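Local coordinates for putative malic enzyme ((S)-malate:NAD+ oxidoreductase (decarboxylating)) (Streptococcus pyogenes, PDB 2A9F), which probably catalyses the NAD+-dependent oxidative decarboxylation of (S)-malate, as a magnesium-binding member of the malic enzyme family, at residues L179-K184 and A305-T310; A173-S178 and V284-A289; E119-V124 and Q149-E154. All coordinates share one frame; numbering follows the deposited sequence.

Contact 1: L179-K184 and A305-T310; sequences LKLLKK and AYIVGT
The phenol ring of Y306 meets both L181 and L182, and each comes to it obliquely, on the CD2–CE2 side of the ring. L181 brings its branch carbon, with CG 4.0 Å from CE2 of Y306, and the two side chains cross at a slant. Its carbonyl oxygen also lies near the phenol, 3.5 Å separating L181 O from Y306 OH. L182 slides past the ring in the opposite direction with CD1 leading, but this methyl is modelled too close to CE2 for two carbons, so its exact position is doubtful. R282 adds a cation-pi contact to the same ring. With CG anti to the backbone N (chi1 -180°), Y306 carries its ring toward the two leucines. The contact joins the turn that follows helix 162-180 to the start of strand 307-310, the outermost strand, within this chain, of the mixed sheet in the NAD-binding domain, which is of Rossmann type. L181 is the first residue to leave helical geometry, and the turn is held by the bond from L182 N to L179 O (3.0 Å). A second, purely apolar contact joins L181 and I307, which reach for each other tip to tip, with L181 CD2 3.9 Å from I307 CD1 and L181 CG at 4.0 Å from the same methyl. An extended side chain (chi2 -177°) carries I307 CD1 out to this meeting point. I307 is buried, while L181, L182 and Y306 are partly exposed; L182 and I307 also pack on V284 of the adjoining strand, and L181 on T363.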
ATOM      1  N   LEU A 179       8.609  39.899   2.513  1.00 59.65           N
ATOM      2  CA  LEU A 179       8.908  40.969   1.572  1.00 63.01           C
ATOM      3  C   LEU A 179       7.918  42.101   1.823  1.00 65.90           C
ATOM      4  O   LEU A 179       8.304  43.245   2.087  1.00 64.80           O
ATOM      5  CB  LEU A 179       8.745  40.465   0.138  1.00 63.78           C
ATOM      6  CG  LEU A 179       9.558  39.234  -0.280  1.00 64.12           C
ATOM      7  CD1 LEU A 179       9.279  38.897  -1.734  1.00 63.46           C
ATOM      8  CD2 LEU A 179      11.044  39.516  -0.086  1.00 65.79           C
ATOM      9  N   LYS A 180       6.634  41.751   1.753  1.00 68.72           N
ATOM     10  CA  LYS A 180       5.530  42.685   1.960  1.00 70.09           C
ATOM     11  C   LYS A 180       5.685  43.682   3.109  1.00 71.16           C
ATOM     12  O   LYS A 180       5.634  44.897   2.883  1.00 71.05           O
ATOM     13  CB  LYS A 180       4.228  41.910   2.163  1.00 70.86           C
ATOM     14  CG  LYS A 180       3.731  41.182   0.939  1.00 73.60           C
ATOM     15  CD  LYS A 180       3.403  42.147  -0.188  1.00 75.66           C
ATOM     16  CE  LYS A 180       2.643  41.442  -1.307  1.00 77.19           C
ATOM     17  NZ  LYS A 180       1.307  40.913  -0.861  1.00 78.56           N
ATOM     18  N   LEU A 181       5.860  43.180   4.332  1.00 70.59           N
ATOM     19  CA  LEU A 181       5.974  44.062   5.490  1.00 71.63           C
ATOM     20  C   LEU A 181       7.335  44.703   5.685  1.00 73.30           C
ATOM     21  O   LEU A 181       7.696  45.092   6.796  1.00 74.16           O
ATOM     22  CB  LEU A 181       5.548  43.336   6.774  1.00 71.87           C
ATOM     23  CG  LEU A 181       6.341  42.166   7.352  1.00 72.71           C
ATOM     24  CD1 LEU A 181       5.608  41.587   8.572  1.00 69.91           C
ATOM     25  CD2 LEU A 181       6.510  41.109   6.291  1.00 70.87           C
ATOM     26  N   LEU A 182       8.088  44.816   4.598  1.00 73.54           N
ATOM     27  CA  LEU A 182       9.399  45.448   4.636  1.00 74.17           C
ATOM     28  C   LEU A 182       9.423  46.533   3.563  1.00 74.78           C
ATOM     29  O   LEU A 182      10.184  47.500   3.648  1.00 74.35           O
ATOM     30  CB  LEU A 182      10.506  44.415   4.380  1.00 73.51           C
ATOM     31  CG  LEU A 182      11.328  44.045   5.622  1.00 73.19           C
ATOM     32  CD1 LEU A 182      10.396  43.538   6.704  1.00 73.52           C
ATOM     33  CD2 LEU A 182      12.369  42.998   5.283  1.00 73.11           C
ATOM     34  N   LYS A 183       8.557  46.359   2.567  1.00 75.08           N
ATOM     35  CA  LYS A 183       8.426  47.278   1.445  1.00 76.02           C
ATOM     36  C   LYS A 183       9.561  47.104   0.459  1.00 75.25           C
ATOM     37  O   LYS A 183       9.994  48.066  -0.171  1.00 75.89           O
ATOM     38  CB  LYS A 183       8.384  48.733   1.928  1.00 77.86           C
ATOM     39  CG  LYS A 183       6.982  49.310   2.081  1.00 78.68           C
ATOM     40  CD  LYS A 183       6.144  48.526   3.081  1.00 77.82           C
ATOM     41  CE  LYS A 183       4.791  49.192   3.296  1.00 77.60           C
ATOM     42  NZ  LYS A 183       4.029  49.333   2.026  1.00 77.13           N
ATOM     43  N   LYS A 184      10.040  45.875   0.324  1.00 74.21           N
ATOM     44  CA  LYS A 184      11.130  45.586  -0.598  1.00 72.53           C
ATOM     45  C   LYS A 184      10.668  44.533  -1.601  1.00 71.34           C
ATOM     46  O   LYS A 184       9.650  43.891  -1.394  1.00 71.18           O
ATOM     47  CB  LYS A 184      12.337  45.075   0.192  1.00 72.18           C
ATOM     48  CG  LYS A 184      12.691  45.948   1.390  1.00 71.35           C
ATOM     49  CD  LYS A 184      13.841  45.377   2.236  1.00 70.54           C
ATOM     50  CE  LYS A 184      14.142  46.274   3.437  1.00 68.21           C
ATOM     51  NZ  LYS A 184      15.158  45.701   4.361  1.00 65.72           N
ATOM     52  N   ALA A 305      16.906  41.850  14.933  1.00 71.86           N
ATOM     53  CA  ALA A 305      16.171  41.229  13.837  1.00 70.76           C
ATOM     54  C   ALA A 305      14.735  41.728  13.802  1.00 70.35           C
ATOM     55  O   ALA A 305      14.151  42.020  14.845  1.00 70.46           O
ATOM     56  CB  ALA A 305      16.193  39.716  13.987  1.00 70.19           C
ATOM     57  N   TYR A 306      14.172  41.828  12.602  1.00 70.18           N
ATOM     58  CA  TYR A 306      12.795  42.284  12.440  1.00 69.85           C
ATOM     59  C   TYR A 306      11.821  41.106  12.353  1.00 68.44           C
ATOM     60  O   TYR A 306      10.650  41.214  12.735  1.00 67.36           O
ATOM     61  CB  TYR A 306      12.668  43.137  11.181  1.00 70.50           C
ATOM     62  CG  TYR A 306      11.267  43.651  10.944  1.00 71.71           C
ATOM     63  CD1 TYR A 306      10.694  44.590  11.803  1.00 71.88           C
ATOM     64  CD2 TYR A 306      10.521  43.210   9.855  1.00 71.73           C
ATOM     65  CE1 TYR A 306       9.411  45.082  11.583  1.00 73.53           C
ATOM     66  CE2 TYR A 306       9.237  43.695   9.622  1.00 74.63           C
ATOM     67  CZ  TYR A 306       8.686  44.633  10.490  1.00 74.95           C
ATOM     68  OH  TYR A 306       7.415  45.119  10.257  1.00 77.03           O
ATOM     69  N   ILE A 307      12.311  39.985  11.831  1.00 67.88           N
ATOM     70  CA  ILE A 307      11.500  38.783  11.693  1.00 66.25           C
ATOM     71  C   ILE A 307      12.341  37.550  11.989  1.00 64.64           C
ATOM     72  O   ILE A 307      13.510  37.472  11.609  1.00 63.32           O
ATOM     73  CB  ILE A 307      10.914  38.652  10.273  1.00 66.30           C
ATOM     74  CG1 ILE A 307      10.017  39.854   9.957  1.00 66.56           C
ATOM     75  CG2 ILE A 307      10.122  37.366  10.166  1.00 66.14           C
ATOM     76  CD1 ILE A 307       9.333  39.791   8.587  1.00 65.85           C
ATOM     77  N   VAL A 308      11.740  36.596  12.691  1.00 64.72           N
ATOM     78  CA  VAL A 308      12.418  35.356  13.033  1.00 64.35           C
ATOM     79  C   VAL A 308      11.480  34.170  12.897  1.00 63.55           C
ATOM     80  O   VAL A 308      10.356  34.187  13.387  1.00 63.19           O
ATOM     81  CB  VAL A 308      12.940  35.360  14.464  1.00 64.75           C
ATOM     82  CG1 VAL A 308      13.613  34.037  14.754  1.00 64.79           C
ATOM     83  CG2 VAL A 308      13.911  36.498  14.659  1.00 66.19           C
ATOM     84  N   GLY A 309      11.959  33.137  12.225  1.00 62.82           N
ATOM     85  CA  GLY A 309      11.155  31.953  12.041  1.00 62.42           C
ATOM     86  C   GLY A 309      12.020  30.740  12.242  1.00 61.81           C
ATOM     87  O   GLY A 309      13.207  30.768  11.948  1.00 62.51           O
ATOM     88  N   THR A 310      11.427  29.677  12.761  1.00 61.48           N
ATOM     89  CA  THR A 310      12.144  28.440  12.983  1.00 62.01           C
ATOM     90  C   THR A 310      11.213  27.294  12.658  1.00 62.36           C
ATOM     91  O   THR A 310      10.154  27.492  12.070  1.00 61.97           O
ATOM     92  CB  THR A 310      12.576  28.298  14.438  1.00 62.90           C
ATOM     93  OG1 THR A 310      11.427  28.061  15.259  1.00 63.74           O
ATOM     94  CG2 THR A 310      13.270  29.551  14.897  1.00 64.65           C
TER

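Contact 2: A173-S178 and V284-A289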
ATOM      1  N   ALA A 173       7.339  30.712   1.140  1.00 47.66           N
ATOM      2  CA  ALA A 173       6.082  31.430   1.298  1.00 47.92           C
ATOM      3  C   ALA A 173       6.246  32.433   2.419  1.00 48.11           C
ATOM      4  O   ALA A 173       5.671  33.531   2.377  1.00 46.79           O
ATOM      5  CB  ALA A 173       4.946  30.461   1.619  1.00 47.28           C
ATOM      6  N   ALA A 174       7.047  32.046   3.411  1.00 46.29           N
ATOM      7  CA  ALA A 174       7.298  32.893   4.564  1.00 45.71           C
ATOM      8  C   ALA A 174       8.071  34.158   4.193  1.00 46.13           C
ATOM      9  O   ALA A 174       8.040  35.144   4.925  1.00 44.59           O
ATOM     10  CB  ALA A 174       8.047  32.116   5.628  1.00 45.22           C
ATOM     11  N   ILE A 175       8.782  34.148   3.071  1.00 46.39           N
ATOM     12  CA  ILE A 175       9.498  35.359   2.717  1.00 46.00           C
ATOM     13  C   ILE A 175       8.582  36.223   1.852  1.00 46.84           C
ATOM     14  O   ILE A 175       8.561  37.434   2.012  1.00 48.17           O
ATOM     15  CB  ILE A 175      10.875  35.097   1.991  1.00 44.34           C
ATOM     16  CG1 ILE A 175      10.704  35.090   0.481  1.00 43.75           C
ATOM     17  CG2 ILE A 175      11.498  33.790   2.458  1.00 40.66           C
ATOM     18  CD1 ILE A 175      12.022  35.199  -0.245  1.00 46.19           C
ATOM     19  N   PHE A 176       7.823  35.613   0.948  1.00 46.43           N
ATOM     20  CA  PHE A 176       6.908  36.391   0.117  1.00 47.76           C
ATOM     21  C   PHE A 176       6.151  37.335   1.058  1.00 48.34           C
ATOM     22  O   PHE A 176       5.961  38.528   0.772  1.00 46.67           O
ATOM     23  CB  PHE A 176       5.908  35.481  -0.587  1.00 49.15           C
ATOM     24  CG  PHE A 176       6.477  34.728  -1.745  1.00 50.51           C
ATOM     25  CD1 PHE A 176       6.028  33.442  -2.034  1.00 51.58           C
ATOM     26  CD2 PHE A 176       7.440  35.305  -2.566  1.00 52.26           C
ATOM     27  CE1 PHE A 176       6.530  32.734  -3.125  1.00 52.55           C
ATOM     28  CE2 PHE A 176       7.954  34.607  -3.663  1.00 53.74           C
ATOM     29  CZ  PHE A 176       7.498  33.319  -3.943  1.00 53.92           C
ATOM     30  N   ASN A 177       5.733  36.788   2.192  1.00 49.26           N
ATOM     31  CA  ASN A 177       5.021  37.579   3.171  1.00 51.36           C
ATOM     32  C   ASN A 177       5.973  38.483   3.927  1.00 51.60           C
ATOM     33  O   ASN A 177       5.582  39.532   4.429  1.00 50.09           O
ATOM     34  CB  ASN A 177       4.256  36.672   4.133  1.00 52.51           C
ATOM     35  CG  ASN A 177       2.902  36.285   3.593  1.00 51.34           C
ATOM     36  OD1 ASN A 177       2.484  36.773   2.540  1.00 53.27           O
ATOM     37  ND2 ASN A 177       2.204  35.412   4.306  1.00 51.74           N
ATOM     38  N   SER A 178       7.230  38.074   4.014  1.00 53.06           N
ATOM     39  CA  SER A 178       8.213  38.897   4.689  1.00 55.37           C
ATOM     40  C   SER A 178       8.563  40.100   3.826  1.00 56.93           C
ATOM     41  O   SER A 178       8.777  41.187   4.342  1.00 57.50           O
ATOM     42  CB  SER A 178       9.455  38.082   5.016  1.00 54.29           C
ATOM     43  OG  SER A 178       9.269  37.449   6.267  1.00 55.02           O
ATOM     44  N   VAL A 284      15.482  39.723   8.354  1.00 61.80           N
ATOM     45  CA  VAL A 284      14.634  38.556   8.543  1.00 62.34           C
ATOM     46  C   VAL A 284      15.622  37.420   8.812  1.00 61.19           C
ATOM     47  O   VAL A 284      16.792  37.528   8.451  1.00 61.35           O
ATOM     48  CB  VAL A 284      13.800  38.244   7.275  1.00 63.17           C
ATOM     49  CG1 VAL A 284      12.916  37.037   7.512  1.00 64.90           C
ATOM     50  CG2 VAL A 284      12.957  39.443   6.902  1.00 64.52           C
ATOM     51  N   ILE A 285      15.156  36.349   9.447  1.00 59.22           N
ATOM     52  CA  ILE A 285      16.008  35.212   9.780  1.00 57.00           C
ATOM     53  C   ILE A 285      15.220  33.906   9.847  1.00 56.62           C
ATOM     54  O   ILE A 285      14.216  33.816  10.549  1.00 55.48           O
ATOM     55  CB  ILE A 285      16.695  35.442  11.145  1.00 58.28           C
ATOM     56  CG1 ILE A 285      17.806  36.489  10.995  1.00 58.34           C
ATOM     57  CG2 ILE A 285      17.217  34.120  11.705  1.00 58.36           C
ATOM     58  CD1 ILE A 285      18.527  36.809  12.286  1.00 58.84           C
ATOM     59  N   PHE A 286      15.679  32.892   9.124  1.00 56.73           N
ATOM     60  CA  PHE A 286      15.002  31.598   9.138  1.00 57.15           C
ATOM     61  C   PHE A 286      15.947  30.493   9.561  1.00 57.19           C
ATOM     62  O   PHE A 286      16.599  29.873   8.738  1.00 56.95           O
ATOM     63  CB  PHE A 286      14.400  31.301   7.763  1.00 56.88           C
ATOM     64  CG  PHE A 286      13.228  32.167   7.439  1.00 60.47           C
ATOM     65  CD1 PHE A 286      12.035  32.024   8.135  1.00 60.06           C
ATOM     66  CD2 PHE A 286      13.334  33.186   6.503  1.00 62.94           C
ATOM     67  CE1 PHE A 286      10.968  32.890   7.907  1.00 61.30           C
ATOM     68  CE2 PHE A 286      12.271  34.058   6.269  1.00 62.98           C
ATOM     69  CZ  PHE A 286      11.088  33.913   6.971  1.00 62.44           C
ATOM     70  N   ALA A 287      16.029  30.267  10.864  1.00 57.71           N
ATOM     71  CA  ALA A 287      16.902  29.237  11.392  1.00 57.61           C
ATOM     72  C   ALA A 287      16.126  27.934  11.396  1.00 57.76           C
ATOM     73  O   ALA A 287      15.461  27.601  12.376  1.00 59.76           O
ATOM     74  CB  ALA A 287      17.336  29.599  12.789  1.00 57.85           C
ATOM     75  N   MET A 288      16.215  27.206  10.284  1.00 56.98           N
ATOM     76  CA  MET A 288      15.507  25.946  10.104  1.00 56.13           C
ATOM     77  C   MET A 288      16.159  24.726  10.721  1.00 56.45           C
ATOM     78  O   MET A 288      15.593  23.636  10.677  1.00 56.10           O
ATOM     79  CB  MET A 288      15.298  25.692   8.614  1.00 55.68           C
ATOM     80  CG  MET A 288      14.467  26.754   7.941  1.00 55.80           C
ATOM     81  SD  MET A 288      12.912  26.977   8.815  1.00 52.92           S
ATOM     82  CE  MET A 288      13.349  28.174  10.000  1.00 55.62           C
ATOM     83  N   ALA A 289      17.350  24.893  11.283  1.00 57.90           N
ATOM     84  CA  ALA A 289      18.032  23.762  11.887  1.00 61.11           C
ATOM     85  C   ALA A 289      17.155  23.107  12.956  1.00 62.72           C
ATOM     86  O   ALA A 289      16.635  23.772  13.861  1.00 60.74           O
ATOM     87  CB  ALA A 289      19.361  24.192  12.481  1.00 58.95           C
TER
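F286 projects from strand 284-287 against A174, I175 and S178 of helix 162-180, a helix-on-sheet contact within the Rossmann-type NAD-binding domain. The short segments run nearly antiparallel, at 168°, with their axes 10.5 Å apart. The close part of the contact gathers round the outer end of the phenylalanine ring. A174 CB lies 3.8 Å from both CE1 and CZ of F286, approaching the ring obliquely. I175 comes to the neighbouring carbon, its CG2 3.9 Å from F286 CE2, and the two side chains cross at about a right angle. With CG anti to its own carbonyl carbon (chi1 -71°), F286 directs its ring at the helix. Toward the start of the strand, V284 joins the contact more sparingly, by CG1 alone, 3.9 Å from S178 OG; it also packs on F262 and I307 of the flanking strands. Every residue that touches here is buried, and the looser ground lies beyond them. Past F286 the chain makes an inverse gamma turn centred on A287 and reaches the partly exposed M288, neither of which touches the helix segment. On the helix, the partly exposed F176 packs instead on A349 and K350 of helix 342-354. The side chain of A174 is about 9 Å from that of N320, a residue predicted to bind (S)-malate. S178 OG sits at the edge of the F286 ring, near its plane and 4.0 Å from CZ, while donating a hydrogen bond back along its own helix to A174 O, 2.9 Å away, with the hydroxyl oxygen tilted 17° from the carbonyl plane.

Contact 3: E119-V124 and Q149-E154; sequences EIISIV and QRLIKE
I121 and V124 pack against R150, L151 and E154 in a largely buried helix-helix contact of the N-terminal domain, between helix 117-127 and helix 143-154. The short segments run in the same general direction, crossing at -33° with axes 9.9 Å apart. The backbones come nearest at I121 and L151, whose side chains slide past each other in opposite directions. L151 CD1 is pressed against I121 CB at 3.6 Å and lies 3.5 Å from I121 O. V124 crosses L151 at about a right angle and touches less closely, its CG1 4.1 Å from L151 CG. Both helices belong to connections of the parallel sheet, and helix 143-154 forms the beta-alpha-beta crossover between the adjacent strands 133-136 and 159-161. Charged groups border the isoleucine where the contact is partly exposed. R150, bent at chi2 and chi3, lays its NH2 3.9 Å from I121 CG1, while E154 OE1 comes to 3.4 Å from I121 CD1. A salt bridge within the helix couples the two, R150 NE donating to the syn side of E154 OE2 over 2.9 Å at an N-H...O angle of 141°. Further salt bridges cross to helix 117-127, from R150 NH2 to E118 and from E154 OE1 to K125. I123, on the side away from this contact, packs on I123 of the second subunit.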
ATOM      1  N   GLU A 119      17.967  -0.986  -4.519  1.00 60.33           N
ATOM      2  CA  GLU A 119      16.719  -1.728  -4.473  1.00 59.55           C
ATOM      3  C   GLU A 119      15.530  -0.957  -3.890  1.00 57.61           C
ATOM      4  O   GLU A 119      14.395  -1.433  -3.955  1.00 57.79           O
ATOM      5  CB  GLU A 119      16.902  -3.059  -3.734  1.00 61.32           C
ATOM      6  CG  GLU A 119      17.227  -2.958  -2.267  1.00 65.08           C
ATOM      7  CD  GLU A 119      17.022  -4.288  -1.559  1.00 68.31           C
ATOM      8  OE1 GLU A 119      15.872  -4.788  -1.574  1.00 68.74           O
ATOM      9  OE2 GLU A 119      18.002  -4.834  -0.995  1.00 70.01           O
ATOM     10  N   ILE A 120      15.774   0.219  -3.316  1.00 54.04           N
ATOM     11  CA  ILE A 120      14.667   0.998  -2.792  1.00 51.86           C
ATOM     12  C   ILE A 120      14.011   1.668  -3.990  1.00 52.30           C
ATOM     13  O   ILE A 120      12.788   1.601  -4.151  1.00 51.21           O
ATOM     14  CB  ILE A 120      15.118   2.100  -1.780  1.00 50.50           C
ATOM     15  CG1 ILE A 120      15.497   1.461  -0.446  1.00 48.46           C
ATOM     16  CG2 ILE A 120      13.978   3.107  -1.547  1.00 48.91           C
ATOM     17  CD1 ILE A 120      15.912   2.452   0.612  1.00 48.51           C
ATOM     18  N   ILE A 121      14.827   2.297  -4.842  1.00 52.42           N
ATOM     19  CA  ILE A 121      14.289   2.990  -6.010  1.00 52.64           C
ATOM     20  C   ILE A 121      13.652   1.967  -6.923  1.00 51.30           C
ATOM     21  O   ILE A 121      12.682   2.254  -7.607  1.00 51.67           O
ATOM     22  CB  ILE A 121      15.380   3.832  -6.769  1.00 53.22           C
ATOM     23  CG1 ILE A 121      15.857   3.119  -8.029  1.00 55.74           C
ATOM     24  CG2 ILE A 121      16.561   4.112  -5.862  1.00 53.15           C
ATOM     25  CD1 ILE A 121      15.005   3.397  -9.267  1.00 57.57           C
ATOM     26  N   SER A 122      14.169   0.751  -6.888  1.00 51.56           N
ATOM     27  CA  SER A 122      13.641  -0.313  -7.722  1.00 51.06           C
ATOM     28  C   SER A 122      12.343  -0.915  -7.183  1.00 50.49           C
ATOM     29  O   SER A 122      11.532  -1.451  -7.954  1.00 48.30           O
ATOM     30  CB  SER A 122      14.706  -1.390  -7.888  1.00 52.35           C
ATOM     31  OG  SER A 122      15.829  -0.829  -8.549  1.00 55.08           O
ATOM     32  N   ILE A 123      12.154  -0.822  -5.864  1.00 50.00           N
ATOM     33  CA  ILE A 123      10.941  -1.332  -5.199  1.00 48.95           C
ATOM     34  C   ILE A 123       9.773  -0.405  -5.512  1.00 49.34           C
ATOM     35  O   ILE A 123       8.696  -0.845  -5.920  1.00 49.79           O
ATOM     36  CB  ILE A 123      11.114  -1.383  -3.654  1.00 48.97           C
ATOM     37  CG1 ILE A 123      11.767  -2.705  -3.241  1.00 47.49           C
ATOM     38  CG2 ILE A 123       9.757  -1.210  -2.964  1.00 46.94           C
ATOM     39  CD1 ILE A 123      12.448  -2.642  -1.899  1.00 48.23           C
ATOM     40  N   VAL A 124      10.007   0.885  -5.303  1.00 47.61           N
ATOM     41  CA  VAL A 124       9.017   1.915  -5.553  1.00 45.78           C
ATOM     42  C   VAL A 124       8.645   1.972  -7.026  1.00 46.84           C
ATOM     43  O   VAL A 124       7.470   2.085  -7.365  1.00 45.10           O
ATOM     44  CB  VAL A 124       9.550   3.282  -5.114  1.00 44.22           C
ATOM     45  CG1 VAL A 124       8.703   4.394  -5.698  1.00 39.65           C
ATOM     46  CG2 VAL A 124       9.574   3.346  -3.598  1.00 44.63           C
ATOM     47  N   GLN A 149      15.985  11.623  -6.855  1.00 59.82           N
ATOM     48  CA  GLN A 149      16.330  12.037  -8.209  1.00 59.50           C
ATOM     49  C   GLN A 149      16.151  10.919  -9.233  1.00 57.90           C
ATOM     50  O   GLN A 149      15.649  11.146 -10.335  1.00 57.17           O
ATOM     51  CB  GLN A 149      17.762  12.566  -8.239  1.00 61.90           C
ATOM     52  CG  GLN A 149      17.976  13.758  -7.304  1.00 65.12           C
ATOM     53  CD  GLN A 149      16.973  14.884  -7.540  1.00 67.78           C
ATOM     54  OE1 GLN A 149      17.038  15.597  -8.546  1.00 66.15           O
ATOM     55  NE2 GLN A 149      16.031  15.040  -6.610  1.00 68.48           N
ATOM     56  N   ARG A 150      16.562   9.714  -8.869  1.00 54.95           N
ATOM     57  CA  ARG A 150      16.417   8.578  -9.760  1.00 54.66           C
ATOM     58  C   ARG A 150      14.926   8.240  -9.894  1.00 54.84           C
ATOM     59  O   ARG A 150      14.484   7.740 -10.931  1.00 54.66           O
ATOM     60  CB  ARG A 150      17.179   7.366  -9.202  1.00 52.56           C
ATOM     61  CG  ARG A 150      18.682   7.376  -9.450  1.00 50.94           C
ATOM     62  CD  ARG A 150      19.040   6.761 -10.805  1.00 46.80           C
ATOM     63  NE  ARG A 150      18.801   5.322 -10.805  1.00 43.23           N
ATOM     64  CZ  ARG A 150      19.505   4.451 -10.084  1.00 42.44           C
ATOM     65  NH1 ARG A 150      20.500   4.871  -9.313  1.00 40.78           N
ATOM     66  NH2 ARG A 150      19.198   3.162 -10.117  1.00 41.97           N
ATOM     67  N   LEU A 151      14.161   8.522  -8.839  1.00 54.21           N
ATOM     68  CA  LEU A 151      12.724   8.232  -8.797  1.00 53.23           C
ATOM     69  C   LEU A 151      11.905   9.239  -9.594  1.00 54.16           C
ATOM     70  O   LEU A 151      10.931   8.885 -10.267  1.00 52.94           O
ATOM     71  CB  LEU A 151      12.255   8.213  -7.344  1.00 50.05           C
ATOM     72  CG  LEU A 151      11.722   6.922  -6.724  1.00 46.04           C
ATOM     73  CD1 LEU A 151      12.311   5.698  -7.359  1.00 44.62           C
ATOM     74  CD2 LEU A 151      12.031   6.972  -5.254  1.00 45.25           C
ATOM     75  N   ILE A 152      12.311  10.499  -9.498  1.00 55.47           N
ATOM     76  CA  ILE A 152      11.665  11.587 -10.211  1.00 57.06           C
ATOM     77  C   ILE A 152      11.859  11.392 -11.710  1.00 60.37           C
ATOM     78  O   ILE A 152      10.935  11.578 -12.501  1.00 61.89           O
ATOM     79  CB  ILE A 152      12.297  12.938  -9.830  1.00 55.60           C
ATOM     80  CG1 ILE A 152      11.794  13.381  -8.451  1.00 55.88           C
ATOM     81  CG2 ILE A 152      12.011  13.965 -10.916  1.00 54.12           C
ATOM     82  CD1 ILE A 152      12.398  14.692  -7.965  1.00 53.65           C
ATOM     83  N   LYS A 153      13.082  11.028 -12.080  1.00 62.97           N
ATOM     84  CA  LYS A 153      13.457  10.821 -13.470  1.00 64.02           C
ATOM     85  C   LYS A 153      12.846   9.558 -14.057  1.00 63.51           C
ATOM     86  O   LYS A 153      12.219   9.603 -15.112  1.00 64.33           O
ATOM     87  CB  LYS A 153      14.988  10.777 -13.590  1.00 64.48           C
ATOM     88  CG  LYS A 153      15.611  11.957 -14.343  1.00 65.74           C
ATOM     89  CD  LYS A 153      15.219  11.932 -15.834  1.00 67.36           C
ATOM     90  CE  LYS A 153      15.956  12.983 -16.683  1.00 67.61           C
ATOM     91  NZ  LYS A 153      15.582  14.415 -16.404  1.00 65.66           N
ATOM     92  N   GLU A 154      13.005   8.437 -13.364  1.00 63.53           N
ATOM     93  CA  GLU A 154      12.481   7.165 -13.846  1.00 63.68           C
ATOM     94  C   GLU A 154      10.985   6.875 -13.661  1.00 63.55           C
ATOM     95  O   GLU A 154      10.468   5.948 -14.280  1.00 63.57           O
ATOM     96  CB  GLU A 154      13.312   6.023 -13.244  1.00 64.38           C
ATOM     97  CG  GLU A 154      14.700   5.900 -13.867  1.00 66.29           C
ATOM     98  CD  GLU A 154      15.673   5.079 -13.037  1.00 67.35           C
ATOM     99  OE1 GLU A 154      15.301   3.979 -12.577  1.00 68.97           O
ATOM    100  OE2 GLU A 154      16.824   5.535 -12.857  1.00 68.27           O
TER

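In the fold
From the N terminus, contact 3 closes first, linking residues 119-124 to 149-154 across a short loop in the N-terminal domain before either of the others opens. Helix 162-180 and the turn after it then supply the first segments of contacts 2 and 1 in turn. Their partners, 284-289 and 305-310, follow more than a hundred residues later in the same order, so these two long loops cross instead of nesting. Strands 284-287 and 307-310 are neighbours, probably hydrogen-bonded from G309 N to I285 O, and the helix and its C-terminal turn thus pack on both. Contact 3 lies on the opposite side of the chain's centre, about 39 Å from contact 1 and 32 Å from contact 2, centre to centre.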